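Local coordinates for protein interferon alpha/beta receptor 1 (Mus musculus, PDB 3WCY) that forms, together with IFNAR2, the heterodimeric cell-surface receptor for type I interferons, whose binding activates JAK-STAT signalling, this chain being the extracellular part of the IFNAR1 subunit, at residues A[111-116]-A[290-295]; A[138-143]-A[177-182]; A[234-239]-A[271-276]; A[309-314]-A[326-331]. All blocks are in the same frame, centred on the assembly; numbering follows the deposited sequence.

Interaction 1 (A[111-116]-A[290-295])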
loop_
_atom_site.group_PDB
_atom_site.type_symbol
_atom_site.label_atom_id
_atom_site.label_comp_id
_atom_site.label_asym_id
_atom_site.label_seq_id
_atom_site.Cartn_x
_atom_site.Cartn_y
_atom_site.Cartn_z
ATOM N N ALA A 111 -5.431 -25.465 -0.900
ATOM C CA ALA A 111 -4.411 -25.985 0.024
ATOM C C ALA A 111 -3.200 -26.634 -0.636
ATOM O O ALA A 111 -3.285 -27.109 -1.770
ATOM C CB ALA A 111 -5.030 -26.937 1.031
ATOM N N GLU A 112 -2.069 -26.650 0.096
ATOM C CA GLU A 112 -0.788 -27.222 -0.323
ATOM C C GLU A 112 -0.296 -28.122 0.847
ATOM O O GLU A 112 -1.133 -28.615 1.602
ATOM C CB GLU A 112 0.236 -26.093 -0.587
ATOM C CG GLU A 112 -0.187 -25.100 -1.665
ATOM C CD GLU A 112 0.833 -24.056 -2.087
ATOM O OE1 GLU A 112 1.493 -23.468 -1.200
ATOM O OE2 GLU A 112 0.928 -23.785 -3.306
ATOM N N ASP A 113 1.028 -28.371 0.982
ATOM C CA ASP A 113 1.558 -29.278 2.012
ATOM C C ASP A 113 1.513 -28.568 3.365
ATOM O O ASP A 113 0.804 -29.006 4.272
ATOM C CB ASP A 113 3.026 -29.677 1.735
ATOM C CG ASP A 113 3.344 -30.210 0.360
ATOM O OD1 ASP A 113 2.727 -31.219 -0.045
ATOM O OD2 ASP A 113 4.287 -29.686 -0.272
ATOM N N LYS A 114 2.288 -27.467 3.484
ATOM C CA LYS A 114 2.463 -26.659 4.693
ATOM C C LYS A 114 1.792 -25.276 4.583
ATOM O O LYS A 114 2.089 -24.382 5.385
ATOM C CB LYS A 114 3.976 -26.508 5.006
ATOM C CG LYS A 114 4.748 -27.829 5.127
ATOM C CD LYS A 114 6.260 -27.616 5.020
ATOM C CE LYS A 114 7.047 -28.910 5.051
ATOM N NZ LYS A 114 6.931 -29.680 3.781
ATOM N N ALA A 115 0.882 -25.100 3.601
ATOM C CA ALA A 115 0.216 -23.813 3.389
ATOM C C ALA A 115 -1.231 -23.877 2.892
ATOM O O ALA A 115 -1.658 -24.883 2.311
ATOM C CB ALA A 115 1.046 -22.944 2.449
ATOM N N ILE A 116 -1.971 -22.769 3.124
ATOM C CA ILE A 116 -3.341 -22.524 2.665
ATOM C C ILE A 116 -3.409 -21.129 2.015
ATOM O O ILE A 116 -2.972 -20.133 2.609
ATOM C CB ILE A 116 -4.421 -22.765 3.766
ATOM C CG1 ILE A 116 -4.689 -24.282 3.927
ATOM C CG2 ILE A 116 -5.738 -22.013 3.455
ATOM C CD1 ILE A 116 -5.228 -24.719 5.268
ATOM N N THR A 290 5.606 -32.441 -9.111
ATOM C CA THR A 290 5.837 -31.011 -9.294
ATOM C C THR A 290 5.676 -30.255 -7.962
ATOM O O THR A 290 4.593 -30.264 -7.364
ATOM C CB THR A 290 4.985 -30.466 -10.463
ATOM O OG1 THR A 290 5.216 -31.275 -11.621
ATOM C CG2 THR A 290 5.288 -29.003 -10.788
ATOM N N SER A 291 6.772 -29.607 -7.510
ATOM C CA SER A 291 6.837 -28.838 -6.261
ATOM C C SER A 291 5.876 -27.640 -6.259
ATOM O O SER A 291 5.551 -27.110 -7.324
ATOM C CB SER A 291 8.269 -28.368 -6.002
ATOM O OG SER A 291 8.379 -27.580 -4.826
ATOM N N PHE A 292 5.432 -27.207 -5.058
ATOM C CA PHE A 292 4.566 -26.034 -4.923
ATOM C C PHE A 292 5.416 -24.758 -5.105
ATOM O O PHE A 292 6.609 -24.860 -5.405
ATOM C CB PHE A 292 3.824 -26.039 -3.565
ATOM C CG PHE A 292 2.654 -26.994 -3.481
ATOM C CD1 PHE A 292 1.537 -26.830 -4.296
ATOM C CD2 PHE A 292 2.660 -28.048 -2.575
ATOM C CE1 PHE A 292 0.458 -27.718 -4.220
ATOM C CE2 PHE A 292 1.585 -28.941 -2.507
ATOM C CZ PHE A 292 0.490 -28.767 -3.328
ATOM N N TRP A 293 4.813 -23.567 -4.956
ATOM C CA TRP A 293 5.566 -22.323 -5.083
ATOM C C TRP A 293 6.113 -21.856 -3.741
ATOM O O TRP A 293 5.460 -22.013 -2.707
ATOM C CB TRP A 293 4.731 -21.221 -5.738
ATOM C CG TRP A 293 4.526 -21.401 -7.208
ATOM C CD1 TRP A 293 3.351 -21.678 -7.841
ATOM C CD2 TRP A 293 5.517 -21.284 -8.233
ATOM N NE1 TRP A 293 3.548 -21.742 -9.199
ATOM C CE2 TRP A 293 4.871 -21.507 -9.469
ATOM C CE3 TRP A 293 6.900 -21.018 -8.230
ATOM C CZ2 TRP A 293 5.557 -21.481 -10.691
ATOM C CZ3 TRP A 293 7.577 -20.979 -9.440
ATOM C CH2 TRP A 293 6.908 -21.210 -10.652
ATOM N N SER A 294 7.311 -21.262 -3.777
ATOM C CA SER A 294 8.029 -20.705 -2.630
ATOM C C SER A 294 7.348 -19.420 -2.116
ATOM O O SER A 294 6.428 -18.902 -2.763
ATOM C CB SER A 294 9.469 -20.397 -3.040
ATOM O OG SER A 294 10.177 -19.632 -2.076
ATOM N N GLU A 295 7.828 -18.894 -0.964
ATOM C CA GLU A 295 7.336 -17.650 -0.369
ATOM C C GLU A 295 7.602 -16.519 -1.354
ATOM O O GLU A 295 8.671 -16.481 -1.970
ATOM C CB GLU A 295 8.049 -17.362 0.966
ATOM C CG GLU A 295 7.411 -16.247 1.775
ATOM C CD GLU A 295 8.368 -15.487 2.670
ATOM O OE1 GLU A 295 8.778 -14.369 2.284
ATOM O OE2 GLU A 295 8.704 -16.004 3.759
#
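E112 and D113 close on the F292 ring from different directions, E112 over one face and D113 at the edge. The apolar part of the contact is a CH-pi interaction: E112 CB stands 3.6 Å from the centroid of the F292 ring, only 8° off the ring normal. CG of E112, anti to the carbonyl carbon (chi1 -59°), lies 3.6 Å from F292 CD1. Beyond it the chain is extended, and the two side chains slide past each other in opposite directions. Both carboxylates also touch the ring. E112 OE2 lies above it near CG and CD1, 3.3 Å from F292 CD1, its carboxylate plane turned 40° from the ring. D113 OD2 instead reaches 3.3 Å from F292 CD2 at the edge, a position that probably suits the slightly positive rim of a benzene ring. An alanine in place of F292 would probably leave E112 CB and the D113 carboxylate facing a gap where the ring had joined them. Within the turn E112 N bonds to A115 O; D113 OD1 is tied, weakly, to T198 OG1 elsewhere in the chain. The arrangement is an interdomain junction, the turn between the first two strands of one fibronectin type III domain gripping the loop before the last strand of the next.

Interaction 2 (A[138-143]-A[177-182])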
loop_
_atom_site.group_PDB
_atom_site.type_symbol
_atom_site.label_atom_id
_atom_site.label_comp_id
_atom_site.label_asym_id
_atom_site.label_seq_id
_atom_site.Cartn_x
_atom_site.Cartn_y
_atom_site.Cartn_z
ATOM N N SER A 138 -9.072 -3.500 3.968
ATOM C CA SER A 138 -8.068 -4.367 4.577
ATOM C C SER A 138 -8.835 -5.611 5.001
ATOM O O SER A 138 -10.066 -5.572 5.055
ATOM C CB SER A 138 -7.432 -3.696 5.792
ATOM O OG SER A 138 -6.489 -4.549 6.424
ATOM N N TYR A 139 -8.127 -6.720 5.253
ATOM C CA TYR A 139 -8.755 -7.983 5.654
ATOM C C TYR A 139 -8.045 -8.610 6.841
ATOM O O TYR A 139 -6.840 -8.412 7.020
ATOM C CB TYR A 139 -8.862 -8.969 4.463
ATOM C CG TYR A 139 -9.507 -8.351 3.239
ATOM C CD1 TYR A 139 -10.892 -8.284 3.114
ATOM C CD2 TYR A 139 -8.731 -7.764 2.238
ATOM C CE1 TYR A 139 -11.491 -7.676 2.012
ATOM C CE2 TYR A 139 -9.320 -7.148 1.133
ATOM C CZ TYR A 139 -10.701 -7.106 1.026
ATOM O OH TYR A 139 -11.293 -6.493 -0.049
ATOM N N THR A 140 -8.809 -9.313 7.684
ATOM C CA THR A 140 -8.296 -10.006 8.868
ATOM C C THR A 140 -8.735 -11.470 8.752
ATOM O O THR A 140 -9.934 -11.745 8.640
ATOM C CB THR A 140 -8.797 -9.351 10.179
ATOM O OG1 THR A 140 -10.201 -9.575 10.317
ATOM C CG2 THR A 140 -8.495 -7.863 10.268
ATOM N N ILE A 141 -7.769 -12.395 8.745
ATOM C CA ILE A 141 -8.031 -13.828 8.609
ATOM C C ILE A 141 -7.865 -14.534 9.947
ATOM O O ILE A 141 -6.904 -14.267 10.672
ATOM C CB ILE A 141 -7.142 -14.520 7.522
ATOM C CG1 ILE A 141 -6.552 -13.566 6.434
ATOM C CG2 ILE A 141 -7.798 -15.780 6.957
ATOM C CD1 ILE A 141 -7.507 -12.993 5.392
ATOM N N ARG A 142 -8.789 -15.470 10.241
ATOM C CA ARG A 142 -8.789 -16.318 11.431
ATOM C C ARG A 142 -8.701 -17.774 10.983
ATOM O O ARG A 142 -9.531 -18.230 10.199
ATOM C CB ARG A 142 -10.056 -16.099 12.259
ATOM C CG ARG A 142 -9.984 -14.938 13.235
ATOM C CD ARG A 142 -11.245 -14.922 14.077
ATOM N NE ARG A 142 -11.322 -13.764 14.964
ATOM C CZ ARG A 142 -12.450 -13.309 15.504
ATOM N NH1 ARG A 142 -13.609 -13.904 15.239
ATOM N NH2 ARG A 142 -12.430 -12.248 16.302
ATOM N N ILE A 143 -7.679 -18.490 11.468
ATOM C CA ILE A 143 -7.426 -19.899 11.159
ATOM C C ILE A 143 -7.229 -20.721 12.449
ATOM O O ILE A 143 -6.617 -20.252 13.413
ATOM C CB ILE A 143 -6.267 -20.064 10.116
ATOM C CG1 ILE A 143 -6.186 -21.499 9.537
ATOM C CG2 ILE A 143 -4.911 -19.551 10.638
ATOM C CD1 ILE A 143 -5.301 -21.694 8.265
ATOM N N LYS A 177 -12.697 -11.256 7.459
ATOM C CA LYS A 177 -13.407 -10.016 7.750
ATOM C C LYS A 177 -12.893 -8.899 6.819
ATOM O O LYS A 177 -11.673 -8.729 6.665
ATOM C CB LYS A 177 -13.167 -9.638 9.226
ATOM C CG LYS A 177 -13.949 -8.444 9.754
ATOM C CD LYS A 177 -13.563 -8.153 11.203
ATOM C CE LYS A 177 -14.624 -7.405 11.989
ATOM N NZ LYS A 177 -15.752 -8.284 12.406
ATOM N N ALA A 178 -13.819 -8.139 6.205
ATOM C CA ALA A 178 -13.453 -6.998 5.366
ATOM C C ALA A 178 -13.566 -5.751 6.217
ATOM O O ALA A 178 -14.606 -5.510 6.838
ATOM C CB ALA A 178 -14.371 -6.897 4.159
ATOM N N ILE A 179 -12.485 -4.984 6.306
ATOM C CA ILE A 179 -12.504 -3.756 7.102
ATOM C C ILE A 179 -12.162 -2.519 6.289
ATOM O O ILE A 179 -11.324 -2.602 5.394
ATOM C CB ILE A 179 -11.718 -3.865 8.441
ATOM C CG1 ILE A 179 -10.297 -4.448 8.246
ATOM C CG2 ILE A 179 -12.522 -4.669 9.471
ATOM C CD1 ILE A 179 -9.285 -4.088 9.359
ATOM N N HIS A 180 -12.852 -1.389 6.567
ATOM C CA HIS A 180 -12.605 -0.072 5.957
ATOM C C HIS A 180 -11.878 0.739 7.061
ATOM O O HIS A 180 -12.547 1.355 7.898
ATOM C CB HIS A 180 -13.929 0.614 5.533
ATOM C CG HIS A 180 -13.783 1.690 4.489
ATOM N ND1 HIS A 180 -12.627 2.463 4.382
ATOM C CD2 HIS A 180 -14.667 2.103 3.550
ATOM C CE1 HIS A 180 -12.846 3.301 3.381
ATOM N NE2 HIS A 180 -14.056 3.127 2.849
ATOM N N PRO A 181 -10.521 0.685 7.136
ATOM C CA PRO A 181 -9.817 1.351 8.249
ATOM C C PRO A 181 -9.910 2.870 8.344
ATOM O O PRO A 181 -9.520 3.423 9.376
ATOM C CB PRO A 181 -8.370 0.866 8.098
ATOM C CG PRO A 181 -8.235 0.512 6.669
ATOM C CD PRO A 181 -9.569 -0.040 6.268
ATOM N N SER A 182 -10.421 3.545 7.296
ATOM C CA SER A 182 -10.538 5.005 7.282
ATOM C C SER A 182 -11.972 5.520 7.435
ATOM O O SER A 182 -12.181 6.527 8.114
ATOM C CB SER A 182 -9.872 5.587 6.039
ATOM O OG SER A 182 -8.494 5.251 5.995
#
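S138, Y139 and T140 pair with I179, A178 and K177 as antiparallel strands, whose axes come within 4.8 Å of each other, their N-to-C directions 153° apart. These are the C and F strands of a fibronectin type III sandwich, the two central members of its four-stranded sheet. The pairs S138 with I179 and T140 with K177 are hydrogen-bonded, and Y139 with A178 is the non-hydrogen-bonded pair between them. Three of the four N-H...O bonds are nearly straight, including that from S138 N to I179 O (2.8 Å); T140 N to K177 O is more bent.

On one face of the sheet, T140 and K177 lie side by side. T140 OG1, set between its backbone N and carbonyl carbon (chi1 69°), meets K177 CB, and I179 CD1 packs against T140 CG2 at 4.0 Å, the two side chains crossing at about a right angle. The Y139 ring belongs to the opposite face, which looks into the sandwich, and meets Y159 edge-to-face and I120 of the other sheet. Its CE1 lies 3.7 Å from A178 CB. A serine here would probably leave A178 CB and Y159 without their aromatic neighbour and open a gap between the sheets. Beyond the strand, P181 packs on a basic side chain of another protein chain. Y139 CA donates a C-H...O contact to K177 O, 3.2 Å away.

Interaction 3 (A[234-239]-A[271-276])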
loop_
_atom_site.group_PDB
_atom_site.type_symbol
_atom_site.label_atom_id
_atom_site.label_comp_id
_atom_site.label_asym_id
_atom_site.label_seq_id
_atom_site.Cartn_x
_atom_site.Cartn_y
_atom_site.Cartn_z
ATOM N N ALA A 234 11.736 -19.287 -11.821
ATOM C CA ALA A 234 11.400 -18.048 -11.117
ATOM C C ALA A 234 10.403 -17.223 -11.915
ATOM O O ALA A 234 10.490 -17.169 -13.145
ATOM C CB ALA A 234 12.655 -17.234 -10.833
ATOM N N GLN A 235 9.441 -16.606 -11.213
ATOM C CA GLN A 235 8.409 -15.746 -11.799
ATOM C C GLN A 235 8.335 -14.436 -11.026
ATOM O O GLN A 235 8.571 -14.419 -9.816
ATOM C CB GLN A 235 7.035 -16.436 -11.828
ATOM C CG GLN A 235 6.929 -17.612 -12.805
ATOM C CD GLN A 235 5.499 -18.054 -13.036
ATOM O OE1 GLN A 235 4.966 -17.955 -14.147
ATOM N NE2 GLN A 235 4.839 -18.558 -12.000
ATOM N N TRP A 236 8.039 -13.334 -11.721
ATOM C CA TRP A 236 7.935 -12.019 -11.091
ATOM C C TRP A 236 6.546 -11.429 -11.255
ATOM O O TRP A 236 5.893 -11.645 -12.275
ATOM C CB TRP A 236 9.031 -11.051 -11.586
ATOM C CG TRP A 236 8.758 -10.421 -12.921
ATOM C CD1 TRP A 236 9.007 -10.961 -14.145
ATOM C CD2 TRP A 236 8.192 -9.126 -13.161
ATOM N NE1 TRP A 236 8.636 -10.084 -15.134
ATOM C CE2 TRP A 236 8.116 -8.954 -14.559
ATOM C CE3 TRP A 236 7.728 -8.093 -12.328
ATOM C CZ2 TRP A 236 7.593 -7.795 -15.144
ATOM C CZ3 TRP A 236 7.217 -6.943 -12.909
ATOM C CH2 TRP A 236 7.150 -6.803 -14.300
ATOM N N LEU A 237 6.095 -10.683 -10.255
ATOM C CA LEU A 237 4.779 -10.060 -10.289
ATOM C C LEU A 237 4.921 -8.610 -9.839
ATOM O O LEU A 237 5.586 -8.373 -8.836
ATOM C CB LEU A 237 3.808 -10.846 -9.378
ATOM C CG LEU A 237 2.309 -10.583 -9.529
ATOM C CD1 LEU A 237 1.743 -11.258 -10.755
ATOM C CD2 LEU A 237 1.550 -11.043 -8.297
ATOM N N PRO A 238 4.346 -7.625 -10.567
ATOM C CA PRO A 238 4.470 -6.222 -10.127
ATOM C C PRO A 238 3.760 -5.960 -8.796
ATOM O O PRO A 238 2.694 -6.533 -8.553
ATOM C CB PRO A 238 3.837 -5.431 -11.272
ATOM C CG PRO A 238 2.949 -6.385 -11.965
ATOM C CD PRO A 238 3.538 -7.743 -11.797
ATOM N N GLY A 239 4.375 -5.121 -7.957
ATOM C CA GLY A 239 3.925 -4.752 -6.610
ATOM C C GLY A 239 2.438 -4.542 -6.363
ATOM O O GLY A 239 1.899 -5.040 -5.367
ATOM N N ASP A 271 15.163 -4.489 -17.635
ATOM C CA ASP A 271 14.381 -4.505 -18.878
ATOM C C ASP A 271 13.205 -5.478 -18.797
ATOM O O ASP A 271 12.107 -5.164 -19.254
ATOM C CB ASP A 271 15.279 -4.857 -20.077
ATOM C CG ASP A 271 16.525 -4.008 -20.168
ATOM O OD1 ASP A 271 16.594 -3.156 -21.079
ATOM O OD2 ASP A 271 17.426 -4.183 -19.316
ATOM N N THR A 272 13.456 -6.655 -18.204
ATOM C CA THR A 272 12.509 -7.754 -18.023
ATOM C C THR A 272 11.562 -7.505 -16.838
ATOM O O THR A 272 10.347 -7.662 -16.974
ATOM C CB THR A 272 13.277 -9.094 -17.935
ATOM O OG1 THR A 272 14.473 -8.917 -17.165
ATOM C CG2 THR A 272 13.637 -9.656 -19.311
ATOM N N VAL A 273 12.133 -7.097 -15.692
ATOM C CA VAL A 273 11.439 -6.784 -14.439
ATOM C C VAL A 273 11.321 -5.247 -14.329
ATOM O O VAL A 273 12.006 -4.586 -13.535
ATOM C CB VAL A 273 12.123 -7.466 -13.217
ATOM C CG1 VAL A 273 11.848 -8.963 -13.203
ATOM C CG2 VAL A 273 13.628 -7.215 -13.199
ATOM N N TYR A 274 10.446 -4.688 -15.175
ATOM C CA TYR A 274 10.273 -3.252 -15.338
ATOM C C TYR A 274 9.655 -2.400 -14.236
ATOM O O TYR A 274 9.937 -1.200 -14.210
ATOM C CB TYR A 274 9.721 -2.901 -16.718
ATOM C CG TYR A 274 8.406 -3.551 -17.079
ATOM C CD1 TYR A 274 7.198 -2.919 -16.799
ATOM C CD2 TYR A 274 8.371 -4.731 -17.817
ATOM C CE1 TYR A 274 5.985 -3.473 -17.198
ATOM C CE2 TYR A 274 7.162 -5.295 -18.222
ATOM C CZ TYR A 274 5.969 -4.660 -17.912
ATOM O OH TYR A 274 4.765 -5.208 -18.290
ATOM N N THR A 275 8.848 -2.975 -13.331
ATOM C CA THR A 275 8.236 -2.180 -12.254
ATOM C C THR A 275 9.212 -1.805 -11.143
ATOM O O THR A 275 10.223 -2.478 -10.953
ATOM C CB THR A 275 6.911 -2.780 -11.756
ATOM O OG1 THR A 275 7.104 -4.141 -11.365
ATOM C CG2 THR A 275 5.792 -2.656 -12.781
ATOM N N GLY A 276 8.902 -0.717 -10.439
ATOM C CA GLY A 276 9.703 -0.194 -9.333
ATOM C C GLY A 276 9.688 -1.093 -8.116
ATOM O O GLY A 276 10.656 -1.136 -7.348
#
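W236 offers V273 one face of its indole and Y274 and T275 its edge. Over the face lies V273 CG1, in a CH-pi contact 3.5 Å from the centroid of the five-membered ring and 15° off its normal. At the edge, near the indole plane, are Y274 CE2 and T275 OG1, the latter 3.2 Å from W236 CZ3. For Y274 the relation is reversed: W236 CH2 sits over the centre of the phenol face, making a T-shaped pair with centroids 5.4 Å apart and planes at 75°. The first torsion of W236 (chi1 80°) sets CG between the backbone N and the carbonyl carbon, and the indole reaches across to the neighbouring loop.

In the fibronectin type III sandwich this joins strand 235-238 to the loop leading into strand 277-281, its neighbour in the same sheet, while W236 also packs on I255. T275 OG1 is hydrogen-bonded to T277 O, which ties the hydroxyl down where it meets P238 CB at 3.5 Å. P238 and T275 also pack on apolar side chains of another protein chain, and Y274 on an acidic one. W236 CZ2 lies 3.3 Å from the backbone oxygen of T272.

Interaction 4 (A[309-314]-A[326-331])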
loop_
_atom_site.group_PDB
_atom_site.type_symbol
_atom_site.label_atom_id
_atom_site.label_comp_id
_atom_site.label_asym_id
_atom_site.label_seq_id
_atom_site.Cartn_x
_atom_site.Cartn_y
_atom_site.Cartn_z
ATOM N N PRO A 309 24.716 10.413 6.540
ATOM C CA PRO A 309 24.703 10.093 7.980
ATOM C C PRO A 309 24.624 11.306 8.926
ATOM O O PRO A 309 25.177 12.360 8.595
ATOM C CB PRO A 309 26.010 9.315 8.178
ATOM C CG PRO A 309 26.894 9.772 7.077
ATOM C CD PRO A 309 25.973 9.955 5.910
ATOM N N PRO A 310 23.966 11.176 10.112
ATOM C CA PRO A 310 23.896 12.313 11.047
ATOM C C PRO A 310 25.185 12.481 11.861
ATOM O O PRO A 310 26.057 11.606 11.810
ATOM C CB PRO A 310 22.696 11.962 11.947
ATOM C CG PRO A 310 22.171 10.640 11.465
ATOM C CD PRO A 310 23.260 10.007 10.666
ATOM N N VAL A 311 25.312 13.598 12.610
ATOM C CA VAL A 311 26.501 13.846 13.439
ATOM C C VAL A 311 26.214 13.532 14.913
ATOM O O VAL A 311 25.520 14.287 15.600
ATOM C CB VAL A 311 27.187 15.224 13.229
ATOM C CG1 VAL A 311 28.561 15.245 13.886
ATOM C CG2 VAL A 311 27.301 15.576 11.749
ATOM N N ILE A 312 26.757 12.396 15.376
ATOM C CA ILE A 312 26.611 11.878 16.733
ATOM C C ILE A 312 27.570 12.562 17.729
ATOM O O ILE A 312 28.748 12.777 17.417
ATOM C CB ILE A 312 26.660 10.313 16.739
ATOM C CG1 ILE A 312 26.044 9.718 18.012
ATOM C CG2 ILE A 312 28.059 9.736 16.428
ATOM C CD1 ILE A 312 25.653 8.233 17.916
ATOM N N THR A 313 27.039 12.934 18.908
ATOM C CA THR A 313 27.776 13.582 19.998
ATOM C C THR A 313 27.582 12.760 21.280
ATOM O O THR A 313 26.444 12.451 21.645
ATOM C CB THR A 313 27.314 15.042 20.184
ATOM O OG1 THR A 313 27.004 15.643 18.923
ATOM C CG2 THR A 313 28.338 15.879 20.895
ATOM N N VAL A 314 28.684 12.376 21.942
ATOM C CA VAL A 314 28.601 11.577 23.170
ATOM C C VAL A 314 29.161 12.293 24.381
ATOM O O VAL A 314 30.268 12.821 24.338
ATOM C CB VAL A 314 29.087 10.108 23.051
ATOM C CG1 VAL A 314 28.185 9.300 22.123
ATOM C CG2 VAL A 314 30.540 10.023 22.600
ATOM N N ASN A 326 22.424 14.677 15.550
ATOM C CA ASN A 326 22.208 15.927 14.834
ATOM C C ASN A 326 22.021 15.635 13.352
ATOM O O ASN A 326 22.924 15.063 12.740
ATOM C CB ASN A 326 23.389 16.879 15.058
ATOM C CG ASN A 326 23.441 17.502 16.430
ATOM O OD1 ASN A 326 22.637 18.377 16.772
ATOM N ND2 ASN A 326 24.440 17.121 17.221
ATOM N N CYS A 327 20.850 16.002 12.778
ATOM C CA CYS A 327 20.578 15.823 11.344
ATOM C C CYS A 327 21.460 16.776 10.518
ATOM O O CYS A 327 21.753 17.889 10.968
ATOM C CB CYS A 327 19.096 16.005 11.023
ATOM S SG CYS A 327 18.480 17.699 11.235
ATOM N N GLN A 328 21.896 16.329 9.329
ATOM C CA GLN A 328 22.772 17.108 8.450
ATOM C C GLN A 328 22.054 18.040 7.435
ATOM O O GLN A 328 22.631 18.420 6.411
ATOM C CB GLN A 328 23.866 16.228 7.824
ATOM C CG GLN A 328 24.931 15.797 8.829
ATOM C CD GLN A 328 26.311 15.761 8.220
ATOM O OE1 GLN A 328 26.864 14.690 7.941
ATOM N NE2 GLN A 328 26.912 16.931 8.017
ATOM N N ASP A 329 20.809 18.435 7.758
ATOM C CA ASP A 329 19.975 19.356 6.984
ATOM C C ASP A 329 18.957 19.970 7.942
ATOM O O ASP A 329 17.907 19.371 8.210
ATOM C CB ASP A 329 19.283 18.652 5.795
ATOM C CG ASP A 329 18.373 19.567 4.984
ATOM O OD1 ASP A 329 18.903 20.457 4.270
ATOM O OD2 ASP A 329 17.133 19.398 5.068
ATOM N N SER A 330 19.296 21.147 8.484
ATOM C CA SER A 330 18.470 21.862 9.458
ATOM C C SER A 330 17.606 22.984 8.830
ATOM O O SER A 330 17.978 23.464 7.760
ATOM C CB SER A 330 19.336 22.377 10.601
ATOM O OG SER A 330 19.943 21.285 11.274
ATOM N N THR A 331 16.436 23.389 9.420
ATOM C CA THR A 331 15.809 22.991 10.699
ATOM C C THR A 331 15.652 21.490 10.975
ATOM O O THR A 331 15.386 20.707 10.060
ATOM C CB THR A 331 14.555 23.837 11.011
ATOM O OG1 THR A 331 14.310 23.807 12.419
ATOM C CG2 THR A 331 13.307 23.381 10.240
#
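N326 brings its side chain up to the carbonyl oxygen of V311, beginning with CB, which lies 3.4 Å from V311 O. With CG anti to its own carbonyl carbon (chi1 -74°), the next atom stays close to the same oxygen, at 3.9 Å. At the tip, ND2 makes a weak hydrogen bond of 3.4 Å to V311 O, and T313 OG1 stands at the same distance from ND2 on the neighbouring strand. The backbone N of N326 also bonds to V311 O, arriving from above the carbonyl plane, 49° out of it. V311 O thus takes bonds from both N and, weakly, ND2 of N326. In return V311 N gives N326 O a straighter bond, 2.8 Å long.

This is the open end of the hairpin formed by strands 311-316 and 321-326, the first two of a fibronectin type III domain. Past it, C327 forms a disulfide with C332 in the following loop. P310 CB rests 3.2 Å from N326 O, and P310 also packs on V325 and on V376 of the opposing sheet. On the exposed side, V311 CG2 lies 3.8 Å from Q328 CG, crossing that side chain obliquely.

Overall arrangement
Interactions 1 to 3 are partly buried, whereas interaction 4 lies at the surface. Interaction 2 pairs two strands of the second fibronectin type III domain through their backbones; interaction 3, in the third, packs a strand against the loop leading to its neighbour, by aromatic contacts without hydrogen bonds between its segments. Interaction 1 instead joins those two domains, and it touches both: I116 packs on I143 of interaction 2, and W293 on Q235 of interaction 3. Interactions 2 and 3 stay about 13 Å apart at their nearest atoms. Interaction 4 stands alone on the fourth domain, its centre about 48 Å from that of interaction 1, and relies on backbone hydrogen bonds and one weak bond from a side-chain amide at a hairpin end.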